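Local coordinates for cellobiose 2-epimerase (PDB 3VW5), which catalyses the reversible epimerization of cellobiose to 4-O-beta-D-glucopyranosyl-D-mannose, interconverting glucose and mannose at the reducing end of the unmodified disaccharide, at residues 166-171 with 178-183; 215-218 with 223-226; 225-230 with 236-241; 246-251 with 272-277. The protein carries 2 engineered substitutions. All coordinates share one frame; numbering follows the deposited sequence.

Interaction 1 (166-171 with 178-183); sequences EALSEN and TMNAIL
Leu168 carries the whole of its segment's share of this contact: from the loop before strand 177-178, its CD1 branch reaches the start of helix 179-196 and settles on Thr178 and Asn180. The packing is van der Waals contact of one methyl group with a hydroxyl oxygen and a carbon. CD1 of Leu168 lies 3.5 Å from OG1 of Thr178, the two side chains crossing at about a right angle, and 3.9 Å from CB of Asn180, which it meets on a slant. The backbone N of Ala181 lies a little farther from the same methyl group.

The polar component is a helix cap. Thr178 is the N-cap residue, and its OG1 accepts from Ala181 N at 3.0 Å with a nearly straight N-H...O angle of 164°. A chi1 of 80° sets OG1 between the backbone N and the carbonyl carbon, aimed into the first turn, and leaves CG2 beside the backbone N. An alanine in place of Thr178 would probably leave the N-H of Ala181 without its capping acceptor and take away the oxygen against which the Leu168 methyl packs.

Around this pair, Thr178 N is held by Glu154 of strand 151-156, and the Thr178 side chain touches Phe227 of strand 223-228. Leu168 also packs on Trp369, while Met179, at the start of the helix, rests on helices 199-216 and 241-258.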
loop_
_atom_site.group_PDB
_atom_site.type_symbol
_atom_site.label_atom_id
_atom_site.label_comp_id
_atom_site.label_asym_id
_atom_site.label_seq_id
_atom_site.Cartn_x
_atom_site.Cartn_y
_atom_site.Cartn_z
ATOM N N GLU A 166 6.468 -5.077 -16.492
ATOM C CA GLU A 166 5.298 -5.914 -16.240
ATOM C C GLU A 166 5.106 -5.907 -14.738
ATOM O O GLU A 166 6.043 -5.591 -14.005
ATOM C CB GLU A 166 5.587 -7.352 -16.685
ATOM C CG GLU A 166 5.012 -7.747 -18.042
ATOM C CD GLU A 166 5.790 -8.883 -18.715
ATOM O OE1 GLU A 166 6.104 -9.902 -18.034
ATOM O OE2 GLU A 166 6.093 -8.751 -19.933
ATOM N N ALA A 167 3.915 -6.248 -14.264
ATOM C CA ALA A 167 3.687 -6.355 -12.813
ATOM C C ALA A 167 3.106 -5.085 -12.206
ATOM O O ALA A 167 2.330 -5.146 -11.246
ATOM C CB ALA A 167 4.968 -6.752 -12.061
ATOM N N LEU A 168 3.505 -3.936 -12.744
ATOM C CA LEU A 168 2.814 -2.683 -12.450
ATOM C C LEU A 168 1.950 -2.225 -13.638
ATOM O O LEU A 168 1.079 -1.362 -13.479
ATOM C CB LEU A 168 3.802 -1.581 -12.030
ATOM C CG LEU A 168 4.426 -1.672 -10.626
ATOM C CD1 LEU A 168 4.853 -0.272 -10.133
ATOM C CD2 LEU A 168 3.503 -2.359 -9.612
ATOM N N SER A 169 2.181 -2.814 -14.812
ATOM C CA SER A 169 1.391 -2.479 -15.991
ATOM C C SER A 169 -0.052 -2.961 -15.835
ATOM O O SER A 169 -0.319 -3.904 -15.082
ATOM C CB SER A 169 2.019 -3.052 -17.266
ATOM O OG SER A 169 1.228 -4.112 -17.806
ATOM N N GLU A 170 -0.970 -2.315 -16.558
ATOM C CA GLU A 170 -2.402 -2.565 -16.392
ATOM C C GLU A 170 -3.018 -3.230 -17.608
ATOM O O GLU A 170 -3.630 -4.304 -17.487
ATOM C CB GLU A 170 -3.149 -1.270 -16.084
ATOM C CG GLU A 170 -3.771 -1.241 -14.697
ATOM C CD GLU A 170 -5.289 -1.193 -14.743
ATOM O OE1 GLU A 170 -5.849 -0.681 -15.758
ATOM O OE2 GLU A 170 -5.928 -1.690 -13.777
ATOM N N ASN A 171 -2.876 -2.599 -18.776
ATOM C CA ASN A 171 -3.305 -3.258 -20.015
ATOM C C ASN A 171 -2.132 -3.996 -20.654
ATOM O O ASN A 171 -1.563 -4.924 -20.056
ATOM C CB ASN A 171 -3.930 -2.268 -21.007
ATOM C CG ASN A 171 -5.269 -1.726 -20.524
ATOM O OD1 ASN A 171 -5.938 -2.335 -19.677
ATOM N ND2 ASN A 171 -5.666 -0.574 -21.060
ATOM N N THR A 178 6.070 4.836 -13.364
ATOM C CA THR A 178 4.681 4.787 -12.886
ATOM C C THR A 178 4.471 5.689 -11.675
ATOM O O THR A 178 5.404 5.901 -10.902
ATOM C CB THR A 178 4.279 3.359 -12.469
ATOM O OG1 THR A 178 4.780 3.083 -11.155
ATOM C CG2 THR A 178 4.823 2.341 -13.448
ATOM N N MET A 179 3.260 6.214 -11.498
ATOM C CA MET A 179 2.985 7.012 -10.302
ATOM C C MET A 179 3.016 6.096 -9.086
ATOM O O MET A 179 3.410 6.511 -8.000
ATOM C CB MET A 179 1.654 7.774 -10.377
ATOM C CG MET A 179 0.393 6.911 -10.263
ATOM S SD MET A 179 -0.311 6.888 -8.595
ATOM C CE MET A 179 0.198 8.511 -8.078
ATOM N N ASN A 180 2.620 4.846 -9.300
ATOM C CA ASN A 180 2.576 3.836 -8.266
ATOM C C ASN A 180 3.876 3.754 -7.493
ATOM O O ASN A 180 3.884 3.771 -6.266
ATOM C CB ASN A 180 2.315 2.488 -8.909
ATOM C CG ASN A 180 1.335 1.654 -8.133
ATOM O OD1 ASN A 180 1.632 1.180 -7.040
ATOM N ND2 ASN A 180 0.152 1.457 -8.705
ATOM N N ALA A 181 4.981 3.653 -8.219
ATOM C CA ALA A 181 6.288 3.552 -7.585
ATOM C C ALA A 181 6.640 4.817 -6.805
ATOM O O ALA A 181 7.165 4.740 -5.695
ATOM C CB ALA A 181 7.357 3.252 -8.620
ATOM N N ILE A 182 6.367 5.982 -7.380
ATOM C CA ILE A 182 6.730 7.223 -6.701
ATOM C C ILE A 182 5.994 7.285 -5.362
ATOM O O ILE A 182 6.595 7.509 -4.308
ATOM C CB ILE A 182 6.465 8.475 -7.583
ATOM C CG1 ILE A 182 7.312 8.429 -8.855
ATOM C CG2 ILE A 182 6.764 9.758 -6.828
ATOM C CD1 ILE A 182 7.020 9.565 -9.818
ATOM N N LEU A 183 4.693 7.038 -5.423
ATOM C CA LEU A 183 3.823 7.043 -4.260
ATOM C C LEU A 183 4.312 6.099 -3.148
ATOM O O LEU A 183 4.303 6.451 -1.958
ATOM C CB LEU A 183 2.410 6.654 -4.701
ATOM C CG LEU A 183 1.235 6.966 -3.772
ATOM C CD1 LEU A 183 0.960 5.827 -2.818
ATOM C CD2 LEU A 183 1.490 8.253 -3.021
#

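Interaction 2 (215-218 with 223-226); sequences IVYT and ALKV
Tyr217 and Leu224 face each other as an antiparallel non-hydrogen-bonded pair, CA to CA 4.6 Å, with bonds from Lys225 N to Val216 O (2.8 Å, nearly straight at 174°) and from Thr218 N to Ala223 O (2.7 Å) on the two sides of it. Among the side chains, Lys225 does most. It runs back along the C-terminal end of helix 199-216, and a bend at chi4 (72°) turns NZ onto Ile215 O at 2.9 Å and Thr218 OG1 at 3.0 Å, with a weaker bond to Val216 O. The ammonium thus meets carbonyls at the C-terminal end of the helix, where its positive charge is probably favourable. A methionine in place of Lys225 would probably leave the Ile215 carbonyl and the Thr218 hydroxyl without this shared donor. On the Tyr217 face, CD2 of Leu224 packs against Val216 CG2 at 3.8 Å and lies at the edge of the tyrosine ring, whose OH bonds Asn222. Four residues join the two segments in a short beta hairpin that leads straight out of a helix, and the hairpin belongs to a small antiparallel sheet of the (alpha/alpha)6 barrel.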
loop_
_atom_site.group_PDB
_atom_site.type_symbol
_atom_site.label_atom_id
_atom_site.label_comp_id
_atom_site.label_asym_id
_atom_site.label_seq_id
_atom_site.Cartn_x
_atom_site.Cartn_y
_atom_site.Cartn_z
ATOM N N ILE A 215 4.792 16.774 -11.956
ATOM C CA ILE A 215 4.588 15.909 -13.112
ATOM C C ILE A 215 3.269 15.140 -13.093
ATOM O O ILE A 215 2.518 15.159 -14.064
ATOM C CB ILE A 215 5.722 14.895 -13.273
ATOM C CG1 ILE A 215 7.082 15.599 -13.252
ATOM C CG2 ILE A 215 5.535 14.135 -14.557
ATOM C CD1 ILE A 215 8.259 14.686 -13.543
ATOM N N VAL A 216 2.985 14.454 -11.997
ATOM C CA VAL A 216 1.908 13.485 -12.030
ATOM C C VAL A 216 0.523 14.109 -11.830
ATOM O O VAL A 216 -0.441 13.696 -12.472
ATOM C CB VAL A 216 2.224 12.209 -11.160
ATOM C CG1 VAL A 216 3.554 12.355 -10.510
ATOM C CG2 VAL A 216 1.126 11.876 -10.144
ATOM N N TYR A 217 0.441 15.119 -10.965
ATOM C CA TYR A 217 -0.799 15.858 -10.744
ATOM C C TYR A 217 -1.225 16.619 -12.011
ATOM O O TYR A 217 -0.414 17.252 -12.671
ATOM C CB TYR A 217 -0.636 16.811 -9.555
ATOM C CG TYR A 217 -1.825 17.714 -9.309
ATOM C CD1 TYR A 217 -3.067 17.189 -8.985
ATOM C CD2 TYR A 217 -1.707 19.093 -9.404
ATOM C CE1 TYR A 217 -4.161 18.016 -8.765
ATOM C CE2 TYR A 217 -2.791 19.923 -9.188
ATOM C CZ TYR A 217 -4.014 19.374 -8.865
ATOM O OH TYR A 217 -5.101 20.185 -8.653
ATOM N N THR A 218 -2.501 16.533 -12.357
ATOM C CA THR A 218 -3.032 17.263 -13.500
ATOM C C THR A 218 -3.929 18.387 -12.983
ATOM O O THR A 218 -5.070 18.151 -12.578
ATOM C CB THR A 218 -3.805 16.328 -14.435
ATOM O OG1 THR A 218 -3.036 15.134 -14.642
ATOM C CG2 THR A 218 -4.056 16.986 -15.764
ATOM N N ALA A 223 -6.725 15.188 -11.472
ATOM C CA ALA A 223 -6.373 13.770 -11.533
ATOM C C ALA A 223 -4.863 13.554 -11.376
ATOM O O ALA A 223 -4.068 14.477 -11.564
ATOM C CB ALA A 223 -6.839 13.168 -12.830
ATOM N N LEU A 224 -4.480 12.328 -11.030
ATOM C CA LEU A 224 -3.088 11.910 -11.080
ATOM C C LEU A 224 -2.875 11.073 -12.318
ATOM O O LEU A 224 -3.663 10.161 -12.596
ATOM C CB LEU A 224 -2.748 11.054 -9.866
ATOM C CG LEU A 224 -2.922 11.732 -8.514
ATOM C CD1 LEU A 224 -2.577 10.760 -7.406
ATOM C CD2 LEU A 224 -2.048 12.970 -8.450
ATOM N N LYS A 225 -1.822 11.366 -13.071
ATOM C CA LYS A 225 -1.470 10.503 -14.189
ATOM C C LYS A 225 -0.912 9.187 -13.634
ATOM O O LYS A 225 -0.399 9.147 -12.510
ATOM C CB LYS A 225 -0.463 11.192 -15.098
ATOM C CG LYS A 225 -0.982 12.457 -15.747
ATOM C CD LYS A 225 0.156 13.221 -16.411
ATOM C CE LYS A 225 -0.143 14.712 -16.514
ATOM N NZ LYS A 225 -0.089 15.421 -15.194
ATOM N N VAL A 226 -0.990 8.115 -14.416
ATOM C CA VAL A 226 -0.636 6.791 -13.899
ATOM C C VAL A 226 0.648 6.214 -14.504
ATOM O O VAL A 226 1.523 5.764 -13.776
ATOM C CB VAL A 226 -1.802 5.779 -14.062
ATOM C CG1 VAL A 226 -1.415 4.412 -13.523
ATOM C CG2 VAL A 226 -3.064 6.298 -13.379
#

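Interaction 3 (225-230 with 236-241); sequences KVFFDT and GDIHSY
Val226 meets Ile238 in two ways, through methyl groups and through a water. Its backbone N donates to the water at 2.8 Å, and the water in turn donates to Ile238 O, also at 2.8 Å, so that one water links the two segments where they do not pair directly. Beside this bridge, CG2 of Val226 packs against CG2 of Ile238 at 4.1 Å and borders Ser240, whose CB is 4.4 Å away. The backbone of Val226 leaves the extended form here (psi -50°), interrupting strand 223-228, while its other methyl, CG1, sits 3.5 Å above the plane of the next residue's ring, over the centre.

That ring belongs to Phe227. With one face taken by Val226, it offers its edge to Ile238: CD1 of the isoleucine lies in the ring plane, 3.5 Å from CE2. The Ile238 chain reaches it because CG1 stands beside its own backbone N (chi1 -67°), leaving CG2 for Val226.

Farther out, Val226 pairs by backbone with Met179 and Phe228 with Lys177 of strand 177-178. On the other side, strand 238-240 lies along strand 287-293, where Ile238 touches Asp293; Ser240 then leads as N-cap into helix 241-258 and bonds His243 through OG.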
loop_
_atom_site.group_PDB
_atom_site.type_symbol
_atom_site.label_atom_id
_atom_site.label_comp_id
_atom_site.label_asym_id
_atom_site.label_seq_id
_atom_site.Cartn_x
_atom_site.Cartn_y
_atom_site.Cartn_z
ATOM N N LYS A 225 -1.822 11.366 -13.071
ATOM C CA LYS A 225 -1.470 10.503 -14.189
ATOM C C LYS A 225 -0.912 9.187 -13.634
ATOM O O LYS A 225 -0.399 9.147 -12.510
ATOM C CB LYS A 225 -0.463 11.192 -15.098
ATOM C CG LYS A 225 -0.982 12.457 -15.747
ATOM C CD LYS A 225 0.156 13.221 -16.411
ATOM C CE LYS A 225 -0.143 14.712 -16.514
ATOM N NZ LYS A 225 -0.089 15.421 -15.194
ATOM N N VAL A 226 -0.990 8.115 -14.416
ATOM C CA VAL A 226 -0.636 6.791 -13.899
ATOM C C VAL A 226 0.648 6.214 -14.504
ATOM O O VAL A 226 1.523 5.764 -13.776
ATOM C CB VAL A 226 -1.802 5.779 -14.062
ATOM C CG1 VAL A 226 -1.415 4.412 -13.523
ATOM C CG2 VAL A 226 -3.064 6.298 -13.379
ATOM N N PHE A 227 0.746 6.220 -15.830
ATOM C CA PHE A 227 1.858 5.589 -16.551
ATOM C C PHE A 227 2.637 6.580 -17.425
ATOM O O PHE A 227 2.055 7.476 -18.051
ATOM C CB PHE A 227 1.365 4.418 -17.411
ATOM C CG PHE A 227 0.733 3.309 -16.624
ATOM C CD1 PHE A 227 1.491 2.547 -15.738
ATOM C CD2 PHE A 227 -0.616 3.013 -16.766
ATOM C CE1 PHE A 227 0.919 1.514 -15.008
ATOM C CE2 PHE A 227 -1.197 1.980 -16.040
ATOM C CZ PHE A 227 -0.427 1.227 -15.157
ATOM N N PHE A 228 3.957 6.407 -17.462
ATOM C CA PHE A 228 4.827 7.300 -18.222
ATOM C C PHE A 228 5.918 6.541 -18.959
ATOM O O PHE A 228 6.263 5.418 -18.600
ATOM C CB PHE A 228 5.505 8.353 -17.330
ATOM C CG PHE A 228 4.607 8.968 -16.308
ATOM C CD1 PHE A 228 4.051 10.218 -16.520
ATOM C CD2 PHE A 228 4.341 8.303 -15.106
ATOM C CE1 PHE A 228 3.226 10.791 -15.562
ATOM C CE2 PHE A 228 3.524 8.855 -14.161
ATOM C CZ PHE A 228 2.967 10.105 -14.379
ATOM N N ASP A 229 6.471 7.185 -19.983
ATOM C CA ASP A 229 7.702 6.720 -20.613
ATOM C C ASP A 229 8.952 7.351 -19.973
ATOM O O ASP A 229 8.870 8.092 -18.981
ATOM C CB ASP A 229 7.686 6.986 -22.121
ATOM C CG ASP A 229 7.369 8.438 -22.467
ATOM O OD1 ASP A 229 7.633 9.350 -21.640
ATOM O OD2 ASP A 229 6.847 8.665 -23.584
ATOM N N THR A 230 10.106 7.059 -20.566
ATOM C CA THR A 230 11.378 7.463 -19.991
ATOM C C THR A 230 11.546 8.976 -20.025
ATOM O O THR A 230 12.471 9.512 -19.431
ATOM C CB THR A 230 12.543 6.751 -20.680
ATOM O OG1 THR A 230 12.240 6.613 -22.069
ATOM C CG2 THR A 230 12.722 5.351 -20.105
ATOM N N GLY A 236 -0.876 5.685 -22.304
ATOM C CA GLY A 236 -2.243 5.283 -22.023
ATOM C C GLY A 236 -3.051 6.434 -21.444
ATOM O O GLY A 236 -2.601 7.587 -21.415
ATOM N N ASP A 237 -4.249 6.128 -20.967
ATOM C CA ASP A 237 -5.102 7.156 -20.403
ATOM C C ASP A 237 -5.923 6.566 -19.264
ATOM O O ASP A 237 -7.111 6.277 -19.418
ATOM C CB ASP A 237 -6.020 7.708 -21.487
ATOM C CG ASP A 237 -6.964 8.790 -20.971
ATOM O OD1 ASP A 237 -7.948 9.075 -21.693
ATOM O OD2 ASP A 237 -6.723 9.339 -19.863
ATOM N N ILE A 238 -5.281 6.379 -18.119
ATOM C CA ILE A 238 -5.925 5.708 -17.005
ATOM C C ILE A 238 -6.085 6.652 -15.822
ATOM O O ILE A 238 -5.163 7.371 -15.445
ATOM C CB ILE A 238 -5.163 4.435 -16.606
ATOM C CG1 ILE A 238 -5.269 3.409 -17.728
ATOM C CG2 ILE A 238 -5.720 3.847 -15.323
ATOM C CD1 ILE A 238 -4.254 2.328 -17.617
ATOM N N HIS A 239 -7.284 6.672 -15.258
ATOM C CA HIS A 239 -7.483 7.342 -13.993
ATOM C C HIS A 239 -7.823 6.294 -12.930
ATOM O O HIS A 239 -8.912 5.702 -12.937
ATOM C CB HIS A 239 -8.558 8.420 -14.100
ATOM C CG HIS A 239 -8.585 9.347 -12.928
ATOM N ND1 HIS A 239 -9.298 10.522 -12.918
ATOM C CD2 HIS A 239 -7.977 9.267 -11.717
ATOM C CE1 HIS A 239 -9.132 11.130 -11.756
ATOM N NE2 HIS A 239 -8.337 10.385 -11.008
ATOM N N SER A 240 -6.871 6.032 -12.044
ATOM C CA SER A 240 -7.092 5.072 -10.970
ATOM C C SER A 240 -7.573 5.810 -9.727
ATOM O O SER A 240 -6.787 6.378 -8.971
ATOM C CB SER A 240 -5.829 4.251 -10.698
ATOM O OG SER A 240 -5.911 3.531 -9.480
ATOM N N TYR A 241 -8.887 5.818 -9.547
ATOM C CA TYR A 241 -9.512 6.470 -8.402
ATOM C C TYR A 241 -8.900 6.055 -7.048
ATOM O O TYR A 241 -8.755 6.881 -6.131
ATOM C CB TYR A 241 -11.004 6.161 -8.393
ATOM C CG TYR A 241 -11.728 6.488 -9.679
ATOM C CD1 TYR A 241 -11.470 7.670 -10.369
ATOM C CD2 TYR A 241 -12.688 5.616 -10.201
ATOM C CE1 TYR A 241 -12.141 7.979 -11.540
ATOM C CE2 TYR A 241 -13.361 5.910 -11.371
ATOM C CZ TYR A 241 -13.089 7.094 -12.034
ATOM O OH TYR A 241 -13.774 7.387 -13.190
HETATM O O HOH W 1 -2.784 8.289 -16.497
#

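Interaction 4 (246-251 with 272-277); sequences EATWLM and LKISHN
Thr248 and Ile274 meet in a helical hairpin, where helices 241-258 and 261-281, consecutive in the chain, run side by side in roughly opposite directions. The backbones come nearest at Thr248 and Ser275, with CA atoms 6.9 Å apart, and Thr248 points from one helix toward the other. Its CG2 methyl presses alongside Ile274, 3.6 Å from the CG2 of that residue and equally near its CB, the two side chains lying side by side and pointing opposite ways. Ile274 presents this branch because CG2 stands anti to its own backbone N, while CG1 (chi1 -58°) lies beside that N.

Such pairs of neighbouring antiparallel helices are the building elements of the (alpha/alpha)6 barrel, in which an inner ring of helices is wrapped by an outer one. Helix 241-258 also packs against helices 179-196, 303-318 and 373-385, which is consistent with a place in the inner ring.

The two hydroxyls at the contact approach without bonding to each other: Thr248 OG1 and Ser275 OG are 3.9 Å apart. Each turns instead to its own helix, Thr248 OG1 to the carbonyl of Ile245, and Ser275 OG, weakly, to that of Asp271. In Thr248 a chi1 of 64° puts OG1 between the backbone N and the carbonyl carbon, which leaves CG2 opposite the carbonyl carbon, where it meets Ile274. One turn on, Met251 also faces helix 261-281 and packs on Phe267 and Met270, while Ser275 touches Ala316 of helix 303-318.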
loop_
_atom_site.group_PDB
_atom_site.type_symbol
_atom_site.label_atom_id
_atom_site.label_comp_id
_atom_site.label_asym_id
_atom_site.label_seq_id
_atom_site.Cartn_x
_atom_site.Cartn_y
_atom_site.Cartn_z
ATOM N N GLU A 246 -5.844 7.471 -2.143
ATOM C CA GLU A 246 -4.751 7.012 -1.292
ATOM C C GLU A 246 -3.603 8.028 -1.237
ATOM O O GLU A 246 -3.084 8.357 -0.163
ATOM C CB GLU A 246 -4.214 5.677 -1.799
ATOM C CG GLU A 246 -3.184 5.045 -0.898
ATOM C CD GLU A 246 -2.543 3.832 -1.527
ATOM O OE1 GLU A 246 -2.768 3.598 -2.738
ATOM O OE2 GLU A 246 -1.819 3.104 -0.811
ATOM N N ALA A 247 -3.205 8.521 -2.403
ATOM C CA ALA A 247 -2.131 9.498 -2.483
ATOM C C ALA A 247 -2.429 10.741 -1.648
ATOM O O ALA A 247 -1.522 11.301 -1.038
ATOM C CB ALA A 247 -1.843 9.870 -3.928
ATOM N N THR A 248 -3.692 11.161 -1.595
ATOM C CA THR A 248 -4.036 12.381 -0.855
ATOM C C THR A 248 -3.622 12.324 0.606
ATOM O O THR A 248 -2.953 13.237 1.092
ATOM C CB THR A 248 -5.523 12.747 -0.933
ATOM O OG1 THR A 248 -6.324 11.725 -0.308
ATOM C CG2 THR A 248 -5.936 12.965 -2.392
ATOM N N TRP A 249 -4.018 11.270 1.319
ATOM C CA TRP A 249 -3.655 11.195 2.735
ATOM C C TRP A 249 -2.188 10.801 2.961
ATOM O O TRP A 249 -1.570 11.228 3.924
ATOM C CB TRP A 249 -4.614 10.308 3.536
ATOM C CG TRP A 249 -4.450 8.819 3.392
ATOM C CD1 TRP A 249 -5.129 8.007 2.530
ATOM C CD2 TRP A 249 -3.598 7.955 4.161
ATOM N NE1 TRP A 249 -4.745 6.700 2.701
ATOM C CE2 TRP A 249 -3.809 6.638 3.695
ATOM C CE3 TRP A 249 -2.682 8.164 5.195
ATOM C CZ2 TRP A 249 -3.130 5.531 4.228
ATOM C CZ3 TRP A 249 -2.008 7.068 5.719
ATOM C CH2 TRP A 249 -2.234 5.764 5.235
ATOM N N LEU A 250 -1.637 10.009 2.051
ATOM C CA LEU A 250 -0.242 9.605 2.114
ATOM C C LEU A 250 0.684 10.809 1.967
ATOM O O LEU A 250 1.714 10.901 2.630
ATOM C CB LEU A 250 0.052 8.598 1.010
ATOM C CG LEU A 250 0.320 7.166 1.454
ATOM C CD1 LEU A 250 -0.316 6.901 2.801
ATOM C CD2 LEU A 250 -0.145 6.189 0.399
ATOM N N MET A 251 0.320 11.735 1.091
ATOM C CA MET A 251 1.148 12.906 0.873
ATOM C C MET A 251 1.074 13.909 2.037
ATOM O O MET A 251 2.086 14.525 2.392
ATOM C CB MET A 251 0.805 13.553 -0.464
ATOM C CG MET A 251 1.424 12.828 -1.629
ATOM S SD MET A 251 1.207 13.632 -3.236
ATOM C CE MET A 251 -0.566 13.705 -3.410
ATOM N N LEU A 272 -6.771 18.163 -1.069
ATOM C CA LEU A 272 -8.193 18.469 -0.968
ATOM C C LEU A 272 -8.833 18.535 -2.359
ATOM O O LEU A 272 -9.935 18.018 -2.572
ATOM C CB LEU A 272 -8.421 19.779 -0.212
ATOM C CG LEU A 272 -8.704 19.649 1.289
ATOM C CD1 LEU A 272 -8.849 21.009 1.931
ATOM C CD2 LEU A 272 -9.944 18.821 1.546
ATOM N N LYS A 273 -8.150 19.166 -3.311
ATOM C CA LYS A 273 -8.724 19.301 -4.639
ATOM C C LYS A 273 -8.942 17.931 -5.247
ATOM O O LYS A 273 -9.951 17.692 -5.902
ATOM C CB LYS A 273 -7.837 20.151 -5.551
ATOM C CG LYS A 273 -8.046 21.641 -5.396
ATOM C CD LYS A 273 -7.082 22.408 -6.255
ATOM C CE LYS A 273 -6.875 23.809 -5.706
ATOM N NZ LYS A 273 -5.682 24.454 -6.338
ATOM N N ILE A 274 -7.983 17.041 -5.024
ATOM C CA ILE A 274 -8.073 15.672 -5.505
ATOM C C ILE A 274 -9.184 14.944 -4.750
ATOM O O ILE A 274 -9.962 14.212 -5.343
ATOM C CB ILE A 274 -6.723 14.936 -5.345
ATOM C CG1 ILE A 274 -5.626 15.695 -6.107
ATOM C CG2 ILE A 274 -6.840 13.465 -5.790
ATOM C CD1 ILE A 274 -4.237 15.185 -5.853
ATOM N N SER A 275 -9.254 15.166 -3.441
ATOM C CA SER A 275 -10.319 14.599 -2.629
ATOM C C SER A 275 -11.703 14.987 -3.123
ATOM O O SER A 275 -12.587 14.133 -3.239
ATOM C CB SER A 275 -10.174 15.039 -1.185
ATOM O OG SER A 275 -9.271 14.196 -0.511
ATOM N N HIS A 276 -11.912 16.272 -3.387
ATOM C CA HIS A 276 -13.233 16.703 -3.812
ATOM C C HIS A 276 -13.563 16.066 -5.134
ATOM O O HIS A 276 -14.683 15.598 -5.333
ATOM C CB HIS A 276 -13.360 18.233 -3.908
ATOM C CG HIS A 276 -13.646 18.889 -2.592
ATOM N ND1 HIS A 276 -14.887 18.809 -1.980
ATOM C CD2 HIS A 276 -12.844 19.604 -1.754
ATOM C CE1 HIS A 276 -14.835 19.467 -0.817
ATOM N NE2 HIS A 276 -13.611 19.963 -0.662
ATOM N N ASN A 277 -12.581 16.036 -6.029
ATOM C CA ASN A 277 -12.780 15.430 -7.337
ATOM C C ASN A 277 -13.230 13.973 -7.246
ATOM O O ASN A 277 -14.214 13.592 -7.871
ATOM C CB ASN A 277 -11.531 15.530 -8.199
ATOM C CG ASN A 277 -11.841 15.335 -9.668
ATOM O OD1 ASN A 277 -12.731 15.992 -10.210
ATOM N ND2 ASN A 277 -11.131 14.415 -10.316
#

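In the fold
The contacts follow the chain in order, from the loop before strand 177-178 to the hairpin of helices 241-258 and 261-281. Interactions 2 and 3 share Lys225 and Val226 on strand 223-228, their centres about 7 Å apart. Interaction 1 joins them through the pairing of Met179 with Val226, its centre about 8 Å from that of interaction 3. Interaction 4 lies in the helical layer, about 12 Å from interaction 2 and 19 Å from interaction 1 between centres; Leu183 touches Ala247 and Leu250, and Leu224 touches Ala247. Together they run from the strands and loops at one end of the (alpha/alpha)6 barrel into its helices, with side chains of the strand region touching those of the helices.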